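PDB 3F4W: putative hexulose 6 phosphate synthase from Salmonella typhimurium, which is of unproven function but belongs to the OMPDC/HUMPS family of TIM-barrel proteins and is found here as a pair of identical chains. Local coordinates for residues A[69-74]-A[99-104]; A[59-64]-A[80-85]; A[106-111]-A[126-131]. All blocks are in the same frame, centred on the assembly; numbering follows the deposited sequence.

Contact 1. Residues A[69-74]-A[99-104]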
loop_
_atom_site.group_PDB
_atom_site.type_symbol
_atom_site.label_atom_id
_atom_site.label_comp_id
_atom_site.label_asym_id
_atom_site.label_seq_id
_atom_site.Cartn_x
_atom_site.Cartn_y
_atom_site.Cartn_z
ATOM N N GLU A 69 -5.630 -1.344 9.993
ATOM C CA GLU A 69 -5.267 -0.155 9.241
ATOM C C GLU A 69 -6.496 0.685 8.865
ATOM O O GLU A 69 -6.457 1.916 8.920
ATOM C CB GLU A 69 -4.452 -0.524 8.005
ATOM C CG GLU A 69 -4.041 0.678 7.190
ATOM C CD GLU A 69 -2.880 0.390 6.262
ATOM O OE1 GLU A 69 -2.572 1.259 5.421
ATOM O OE2 GLU A 69 -2.274 -0.697 6.380
ATOM N N SER A 70 -7.586 0.018 8.499
ATOM C CA SER A 70 -8.830 0.722 8.198
ATOM C C SER A 70 -9.317 1.525 9.402
ATOM O O SER A 70 -9.685 2.696 9.276
ATOM C CB SER A 70 -9.918 -0.259 7.746
ATOM O OG SER A 70 -9.624 -0.787 6.466
ATOM N N GLN A 71 -9.304 0.891 10.568
ATOM C CA GLN A 71 -9.783 1.516 11.799
ATOM C C GLN A 71 -8.928 2.724 12.170
ATOM O O GLN A 71 -9.440 3.770 12.562
ATOM C CB GLN A 71 -9.782 0.493 12.936
ATOM C CG GLN A 71 -10.508 0.930 14.191
ATOM C CD GLN A 71 -10.465 -0.130 15.274
ATOM O OE1 GLN A 71 -11.498 -0.641 15.701
ATOM N NE2 GLN A 71 -9.263 -0.475 15.713
ATOM N N LEU A 72 -7.616 2.572 12.038
ATOM C CA LEU A 72 -6.691 3.672 12.270
ATOM C C LEU A 72 -7.071 4.881 11.420
ATOM O O LEU A 72 -7.055 6.022 11.885
ATOM C CB LEU A 72 -5.268 3.227 11.927
ATOM C CG LEU A 72 -4.210 4.324 11.954
ATOM C CD1 LEU A 72 -3.985 4.767 13.384
ATOM C CD2 LEU A 72 -2.920 3.827 11.333
ATOM N N LEU A 73 -7.410 4.615 10.165
ATOM C CA LEU A 73 -7.745 5.655 9.204
ATOM C C LEU A 73 -9.100 6.283 9.510
ATOM O O LEU A 73 -9.256 7.504 9.461
ATOM C CB LEU A 73 -7.754 5.063 7.794
ATOM C CG LEU A 73 -6.503 5.169 6.913
ATOM C CD1 LEU A 73 -5.279 5.657 7.662
ATOM C CD2 LEU A 73 -6.233 3.844 6.200
ATOM N N PHE A 74 -10.082 5.444 9.821
ATOM C CA PHE A 74 -11.422 5.932 10.125
ATOM C C PHE A 74 -11.423 6.728 11.421
ATOM O O PHE A 74 -12.035 7.792 11.499
ATOM C CB PHE A 74 -12.430 4.781 10.194
ATOM C CG PHE A 74 -12.774 4.197 8.852
ATOM C CD1 PHE A 74 -13.132 5.020 7.797
ATOM C CD2 PHE A 74 -12.757 2.828 8.652
ATOM C CE1 PHE A 74 -13.452 4.493 6.565
ATOM C CE2 PHE A 74 -13.077 2.292 7.420
ATOM C CZ PHE A 74 -13.424 3.124 6.375
ATOM N N ALA A 99 -15.288 -0.523 8.315
ATOM C CA ALA A 99 -16.107 0.561 7.783
ATOM C C ALA A 99 -17.509 0.535 8.385
ATOM O O ALA A 99 -18.036 1.573 8.791
ATOM C CB ALA A 99 -16.175 0.485 6.263
ATOM N N LYS A 100 -18.105 -0.652 8.450
ATOM C CA LYS A 100 -19.450 -0.797 8.996
ATOM C C LYS A 100 -19.509 -0.323 10.443
ATOM O O LYS A 100 -20.444 0.371 10.839
ATOM C CB LYS A 100 -19.929 -2.245 8.901
ATOM C CG LYS A 100 -20.030 -2.786 7.483
ATOM C CD LYS A 100 -21.087 -2.056 6.666
ATOM C CE LYS A 100 -21.284 -2.727 5.310
ATOM N NZ LYS A 100 -22.239 -1.984 4.436
ATOM N N GLU A 101 -18.513 -0.706 11.235
ATOM C CA GLU A 101 -18.446 -0.263 12.624
ATOM C C GLU A 101 -18.458 1.256 12.707
ATOM O O GLU A 101 -19.046 1.831 13.622
ATOM C CB GLU A 101 -17.191 -0.812 13.307
ATOM C CG GLU A 101 -17.157 -2.328 13.381
ATOM C CD GLU A 101 -15.787 -2.872 13.741
ATOM O OE1 GLU A 101 -14.984 -2.128 14.345
ATOM O OE2 GLU A 101 -15.524 -4.049 13.417
ATOM N N ALA A 102 -17.812 1.900 11.740
ATOM C CA ALA A 102 -17.643 3.347 11.750
ATOM C C ALA A 102 -18.756 4.071 10.997
ATOM O O ALA A 102 -18.826 5.299 11.006
ATOM C CB ALA A 102 -16.288 3.716 11.168
ATOM N N GLY A 103 -19.625 3.304 10.348
ATOM C CA GLY A 103 -20.657 3.870 9.502
ATOM C C GLY A 103 -20.044 4.560 8.300
ATOM O O GLY A 103 -20.626 5.485 7.737
ATOM N N LYS A 104 -18.861 4.109 7.903
ATOM C CA LYS A 104 -18.165 4.716 6.778
ATOM C C LYS A 104 -18.060 3.752 5.591
ATOM O O LYS A 104 -18.861 2.829 5.466
ATOM C CB LYS A 104 -16.806 5.252 7.229
ATOM C CG LYS A 104 -16.942 6.229 8.394
ATOM C CD LYS A 104 -15.621 6.849 8.796
ATOM C CE LYS A 104 -15.805 7.849 9.931
ATOM N NZ LYS A 104 -14.499 8.380 10.424
HETATM O O HOH W 1 -13.314 -3.342 16.289
HETATM O O HOH W 2 -13.768 0.115 14.467
#

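Contact 2. Residues A[59-64]-A[80-85]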
loop_
_atom_site.group_PDB
_atom_site.type_symbol
_atom_site.label_atom_id
_atom_site.label_comp_id
_atom_site.label_asym_id
_atom_site.label_seq_id
_atom_site.Cartn_x
_atom_site.Cartn_y
_atom_site.Cartn_z
ATOM N N ASP A 59 -6.277 7.232 0.759
ATOM C CA ASP A 59 -5.845 6.296 -0.270
ATOM C C ASP A 59 -4.722 5.397 0.236
ATOM O O ASP A 59 -3.594 5.449 -0.261
ATOM C CB ASP A 59 -5.394 7.038 -1.524
ATOM C CG ASP A 59 -5.279 6.127 -2.726
ATOM O OD1 ASP A 59 -5.890 5.038 -2.711
ATOM O OD2 ASP A 59 -4.577 6.502 -3.686
ATOM N N ALA A 60 -5.041 4.576 1.230
ATOM C CA ALA A 60 -4.053 3.693 1.841
ATOM C C ALA A 60 -3.653 2.535 0.927
ATOM O O ALA A 60 -2.564 1.977 1.069
ATOM C CB ALA A 60 -4.576 3.168 3.167
ATOM N N LYS A 61 -4.525 2.183 -0.016
ATOM C CA LYS A 61 -4.290 1.028 -0.883
ATOM C C LYS A 61 -3.917 -0.195 -0.051
ATOM O O LYS A 61 -2.906 -0.860 -0.305
ATOM C CB LYS A 61 -3.193 1.324 -1.913
ATOM C CG LYS A 61 -3.638 2.197 -3.077
ATOM C CD LYS A 61 -2.535 2.300 -4.122
ATOM C CE LYS A 61 -2.942 3.193 -5.283
ATOM N NZ LYS A 61 -2.940 4.627 -4.895
ATOM N N ILE A 62 -4.748 -0.482 0.942
ATOM C CA ILE A 62 -4.518 -1.577 1.873
ATOM C C ILE A 62 -4.348 -2.931 1.181
ATOM O O ILE A 62 -5.109 -3.287 0.279
ATOM C CB ILE A 62 -5.659 -1.656 2.902
ATOM C CG1 ILE A 62 -5.681 -0.384 3.753
ATOM C CG2 ILE A 62 -5.495 -2.873 3.794
ATOM C CD1 ILE A 62 -6.875 -0.289 4.681
ATOM N N MET A 63 -3.336 -3.678 1.613
ATOM C CA MET A 63 -3.030 -4.978 1.033
ATOM C C MET A 63 -3.077 -6.058 2.108
ATOM O O MET A 63 -3.202 -7.244 1.810
ATOM C CB MET A 63 -1.639 -4.953 0.394
ATOM C CG MET A 63 -1.277 -6.213 -0.382
ATOM S SD MET A 63 -2.245 -6.359 -1.896
ATOM C CE MET A 63 -1.766 -7.980 -2.505
ATOM N N ASP A 64 -2.977 -5.636 3.362
ATOM C CA ASP A 64 -2.934 -6.564 4.483
ATOM C C ASP A 64 -3.291 -5.822 5.761
ATOM O O ASP A 64 -3.329 -4.590 5.778
ATOM C CB ASP A 64 -1.541 -7.203 4.601
ATOM C CG ASP A 64 -1.509 -8.369 5.584
ATOM O OD1 ASP A 64 -0.413 -8.711 6.081
ATOM O OD2 ASP A 64 -2.581 -8.943 5.861
ATOM N N TYR A 80 -13.706 7.582 3.710
ATOM C CA TYR A 80 -13.449 6.427 2.857
ATOM C C TYR A 80 -12.020 5.938 3.068
ATOM O O TYR A 80 -11.134 6.720 3.411
ATOM C CB TYR A 80 -13.597 6.791 1.376
ATOM C CG TYR A 80 -14.919 7.401 0.959
ATOM C CD1 TYR A 80 -15.923 6.616 0.411
ATOM C CD2 TYR A 80 -15.149 8.766 1.080
ATOM C CE1 TYR A 80 -17.126 7.166 0.014
ATOM C CE2 TYR A 80 -16.354 9.329 0.685
ATOM C CZ TYR A 80 -17.339 8.520 0.152
ATOM O OH TYR A 80 -18.539 9.064 -0.249
ATOM N N VAL A 81 -11.799 4.646 2.854
ATOM C CA VAL A 81 -10.444 4.112 2.742
ATOM C C VAL A 81 -10.393 3.208 1.522
ATOM O O VAL A 81 -11.394 2.593 1.165
ATOM C CB VAL A 81 -10.015 3.311 3.991
ATOM C CG1 VAL A 81 -10.035 4.203 5.229
ATOM C CG2 VAL A 81 -10.903 2.092 4.181
ATOM N N THR A 82 -9.234 3.137 0.874
ATOM C CA THR A 82 -9.076 2.248 -0.269
ATOM C C THR A 82 -8.361 0.963 0.125
ATOM O O THR A 82 -7.422 0.977 0.920
ATOM C CB THR A 82 -8.308 2.901 -1.445
ATOM O OG1 THR A 82 -7.031 3.364 -0.991
ATOM C CG2 THR A 82 -9.098 4.060 -2.032
ATOM N N VAL A 83 -8.841 -0.142 -0.431
ATOM C CA VAL A 83 -8.200 -1.442 -0.313
ATOM C C VAL A 83 -7.988 -1.955 -1.735
ATOM O O VAL A 83 -8.778 -1.655 -2.628
ATOM C CB VAL A 83 -9.079 -2.433 0.482
ATOM C CG1 VAL A 83 -10.382 -2.708 -0.262
ATOM C CG2 VAL A 83 -8.336 -3.730 0.730
ATOM N N LEU A 84 -6.916 -2.705 -1.953
ATOM C CA LEU A 84 -6.592 -3.204 -3.287
ATOM C C LEU A 84 -7.459 -4.393 -3.678
ATOM O O LEU A 84 -7.578 -5.356 -2.925
ATOM C CB LEU A 84 -5.118 -3.605 -3.358
ATOM C CG LEU A 84 -4.069 -2.625 -3.896
ATOM C CD1 LEU A 84 -4.608 -1.219 -4.062
ATOM C CD2 LEU A 84 -2.830 -2.652 -3.001
ATOM N N GLY A 85 -8.049 -4.328 -4.868
ATOM C CA GLY A 85 -8.837 -5.430 -5.386
ATOM C C GLY A 85 -8.011 -6.691 -5.581
ATOM O O GLY A 85 -8.550 -7.797 -5.595
#

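Contact 3. Residues A[106-111]-A[126-131]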
loop_
_atom_site.group_PDB
_atom_site.type_symbol
_atom_site.label_atom_id
_atom_site.label_comp_id
_atom_site.label_asym_id
_atom_site.label_seq_id
_atom_site.Cartn_x
_atom_site.Cartn_y
_atom_site.Cartn_z
ATOM N N VAL A 106 -15.662 1.609 2.433
ATOM C CA VAL A 106 -14.471 1.092 1.776
ATOM C C VAL A 106 -14.611 1.200 0.255
ATOM O O VAL A 106 -15.666 0.911 -0.311
ATOM C CB VAL A 106 -14.217 -0.377 2.163
ATOM C CG1 VAL A 106 -13.285 -1.054 1.152
ATOM C CG2 VAL A 106 -13.656 -0.466 3.580
ATOM N N VAL A 107 -13.540 1.637 -0.396
ATOM C CA VAL A 107 -13.484 1.675 -1.848
ATOM C C VAL A 107 -12.447 0.661 -2.315
ATOM O O VAL A 107 -11.284 0.727 -1.914
ATOM C CB VAL A 107 -13.074 3.070 -2.355
ATOM C CG1 VAL A 107 -12.856 3.035 -3.858
ATOM C CG2 VAL A 107 -14.127 4.107 -1.978
ATOM N N VAL A 108 -12.861 -0.292 -3.144
ATOM C CA VAL A 108 -11.924 -1.289 -3.646
ATOM C C VAL A 108 -11.273 -0.767 -4.921
ATOM O O VAL A 108 -11.939 -0.596 -5.941
ATOM C CB VAL A 108 -12.606 -2.638 -3.933
ATOM C CG1 VAL A 108 -11.561 -3.686 -4.307
ATOM C CG2 VAL A 108 -13.408 -3.097 -2.731
ATOM N N ASP A 109 -9.974 -0.490 -4.848
ATOM C CA ASP A 109 -9.229 0.027 -5.991
ATOM C C ASP A 109 -8.774 -1.131 -6.861
ATOM O O ASP A 109 -7.979 -1.969 -6.431
ATOM C CB ASP A 109 -8.028 0.845 -5.513
ATOM C CG ASP A 109 -7.254 1.482 -6.656
ATOM O OD1 ASP A 109 -6.550 2.479 -6.407
ATOM O OD2 ASP A 109 -7.337 0.997 -7.800
ATOM N N MET A 110 -9.275 -1.165 -8.091
ATOM C CA MET A 110 -9.081 -2.305 -8.977
ATOM C C MET A 110 -7.831 -2.191 -9.836
ATOM O O MET A 110 -7.709 -2.871 -10.852
ATOM C CB MET A 110 -10.305 -2.470 -9.878
ATOM C CG MET A 110 -11.598 -2.608 -9.107
ATOM S SD MET A 110 -11.646 -4.146 -8.180
ATOM C CE MET A 110 -11.792 -5.318 -9.519
ATOM N N ILE A 111 -6.902 -1.334 -9.432
ATOM C CA ILE A 111 -5.665 -1.173 -10.186
ATOM C C ILE A 111 -4.938 -2.514 -10.348
ATOM O O ILE A 111 -4.822 -3.288 -9.399
ATOM C CB ILE A 111 -4.739 -0.112 -9.541
ATOM C CG1 ILE A 111 -3.466 0.073 -10.372
ATOM C CG2 ILE A 111 -4.401 -0.483 -8.100
ATOM C CD1 ILE A 111 -2.511 1.092 -9.787
ATOM N N ALA A 126 -18.955 -10.921 -2.230
ATOM C CA ALA A 126 -18.256 -10.925 -0.947
ATOM C C ALA A 126 -18.638 -9.721 -0.087
ATOM O O ALA A 126 -18.287 -9.657 1.092
ATOM C CB ALA A 126 -16.746 -10.974 -1.156
ATOM N N GLY A 127 -19.353 -8.769 -0.681
ATOM C CA GLY A 127 -19.877 -7.638 0.064
ATOM C C GLY A 127 -19.391 -6.270 -0.382
ATOM O O GLY A 127 -19.847 -5.249 0.137
ATOM N N ALA A 128 -18.463 -6.236 -1.334
ATOM C CA ALA A 128 -17.906 -4.966 -1.791
ATOM C C ALA A 128 -18.967 -4.103 -2.463
ATOM O O ALA A 128 -19.681 -4.551 -3.361
ATOM C CB ALA A 128 -16.717 -5.190 -2.717
ATOM N N ASP A 129 -19.028 -2.849 -2.027
ATOM C CA ASP A 129 -20.140 -1.951 -2.286
ATOM C C ASP A 129 -19.736 -0.831 -3.239
ATOM O O ASP A 129 -20.585 -0.191 -3.858
ATOM C CB ASP A 129 -20.566 -1.330 -0.952
ATOM C CG ASP A 129 -22.052 -1.125 -0.853
ATOM O OD1 ASP A 129 -22.693 -0.909 -1.902
ATOM O OD2 ASP A 129 -22.581 -1.180 0.276
ATOM N N MET A 130 -18.435 -0.587 -3.334
ATOM C CA MET A 130 -17.918 0.517 -4.129
ATOM C C MET A 130 -16.571 0.144 -4.718
ATOM O O MET A 130 -15.650 -0.234 -3.990
ATOM C CB MET A 130 -17.777 1.764 -3.259
ATOM C CG MET A 130 -17.322 3.007 -4.001
ATOM S SD MET A 130 -17.682 4.496 -3.048
ATOM C CE MET A 130 -17.066 5.761 -4.159
ATOM N N LEU A 131 -16.458 0.254 -6.036
ATOM C CA LEU A 131 -15.259 -0.174 -6.743
ATOM C C LEU A 131 -14.741 0.967 -7.599
ATOM O O LEU A 131 -15.519 1.716 -8.188
ATOM C CB LEU A 131 -15.565 -1.380 -7.638
ATOM C CG LEU A 131 -16.403 -2.512 -7.033
ATOM C CD1 LEU A 131 -16.849 -3.496 -8.114
ATOM C CD2 LEU A 131 -15.644 -3.225 -5.911
HETATM O O HOH W 3 -16.719 -1.709 -1.067
#

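Contact 1. Residues A[69-74]-A[99-104]
Two backbone carbonyls grip the ammonium of Lys104: Lys104 NZ donates to Phe74 O at 2.8 Å and to Ala78 O, in the loop that follows helix 66-75. The first of these bonds comes in above the carbonyl plane, 31° out of it, rather than along a lone pair. CG of Lys104 lies anti to its own carbonyl carbon and the chain runs fully extended, carrying the amine from the end of one helix to the end of the other. On the way its methylenes lean on the Phe74 ring. Lys104 CD stands 3.2 Å from Phe74 CD1, and Lys104 CB lies 3.5 Å from Phe74 CE1. Farther along the ring Phe74 meets helix 89-102, CE2 lying 3.5 Å from Ala99 CA, while the methyl of Ala102 packs against Phe74 CB. Gly103 ends that helix in a Schellman motif, its positive phi swinging Lys104 back toward the ring.

Nearer solvent the helices meet through water. Gln71 OE1 and Glu101 OE1, both acceptors and 4.0 Å apart, are joined by two waters, each donating to both oxygens, though one bond to Gln71 OE1 is weak; the shorter bridge places its water 2.7 Å from Gln71 OE1 and 2.6 Å from Glu101 OE1. Amide and carboxylate planes are turned 66° apart.

Helices 66-75 and 89-102 thus lie as neighbours on the outside of the barrel, Ser70 touching Cys95 and Ala98 between them. Beneath, Phe74 and Leu73 rest on Val81 of strand 80-84; Leu73 also packs on Ile37 of the second subunit.

Contact 2. Residues A[59-64]-A[80-85]
Residues 59-62, the end of strand 55-62, run parallel to strand 80-84, their short axes 4.0 Å apart at 30°, with Ile62 N donating to Thr82 O (3.0 Å) and Leu84 N to Ile62 O (2.9 Å), the latter almost straight at 177°. Before this regular pairing the backbone kinks, Lys61 taking a left-handed conformation, and a side chain stands in for the main chain. Thr82 OG1 sits in the crowded position between its own N and carbonyl carbon, where it accepts from Lys61 N at 2.9 Å and gives its proton to the anti lone pair of Asp59 OD1 at 2.7 Å. The carboxylate is thereby fixed, and Lys61 NZ, its chain bent at the last torsion, meets Asp59 OD2 from above the plane in a 2.8 Å salt bridge. Thr33 OG1 also bonds this amine, which would be expected to ease repulsion between Asp59 OD2 and the nearby Glu30 OE2. Leu84 crosses the lysine stem obliquely, CD1 lying 3.6 Å from Lys61 CB, while Leu84 CD2 reaches Met63 SD. Ile62 and Val83 share the face turned to the helices. Asp64 binds backbone N atoms of Thr137 and Asp138 of the second subunit. Asp59, Lys61 and Asp64 match the DxKxxD signature of this family, whose residues lie at the active site in relatives, here at the end of the third strand of a TIM barrel.

Contact 3. Residues A[106-111]-A[126-131]
Val108 and Leu131 form an apolar pair on the helix-facing side of two adjacent parallel strands, the ends of the beta-alpha-beta unit 105-109, 116-126 and 130-134 of the TIM barrel, and the methyl of Ala128 joins them from the loop that leads into the second strand. The valine and leucine lie side by side, pointing the same way, with Leu131 CD2 3.7 Å from Val108 CB. Val108 CG2, anti to its carbonyl carbon, touches Ala128 CB at 3.9 Å. Leu123 of the connecting helix packs on Val108 and Met110, whose CG also reaches Leu131 CB. Val107 turns to the opposite face, where its CG2 meets the extended chain of Met130 at SD, 3.7 Å away.

Between these layers Val108 N donates to Met130 O at 2.9 Å, nearly straight (175°) in the carbonyl plane. At the C-terminal end of strand 105-109, Asp109 OD2 accepts from Ile111 N in an Asx turn, while its OD1 bonds His134 ND1. At the other end, the chain before strand 130-134 is loop, after Gly127 closes helix 116-126 in a Schellman motif. There a water links the two segments, donating to Val106 O at 2.9 Å and accepting from Asp129 N at 2.7 Å.

Contacts 2 and 3 are buried strand pairings of the barrel wall; contact 1 joins two helices of its outer layer and is only partly buried. Helix 66-75 of contact 1 connects the two strands of contact 2, with Phe74 CZ 3.5 Å from Val81 CG2, and helix 89-102 leads into strand 105-109 of contact 3. Strands 80-84 and 105-109 are neighbours, so contacts 2 and 3 continue one sheet, Val83 O probably accepting from Asp109 N. The chemistry follows position. Water bridges and a lysine reaching carbonyls mark contact 1, buried charge and a threonine hydroxyl mark contact 2, and contact 3 is mostly aliphatic. A few residues of contacts 1 and 2, and Ile111 of contact 3, touch the second subunit.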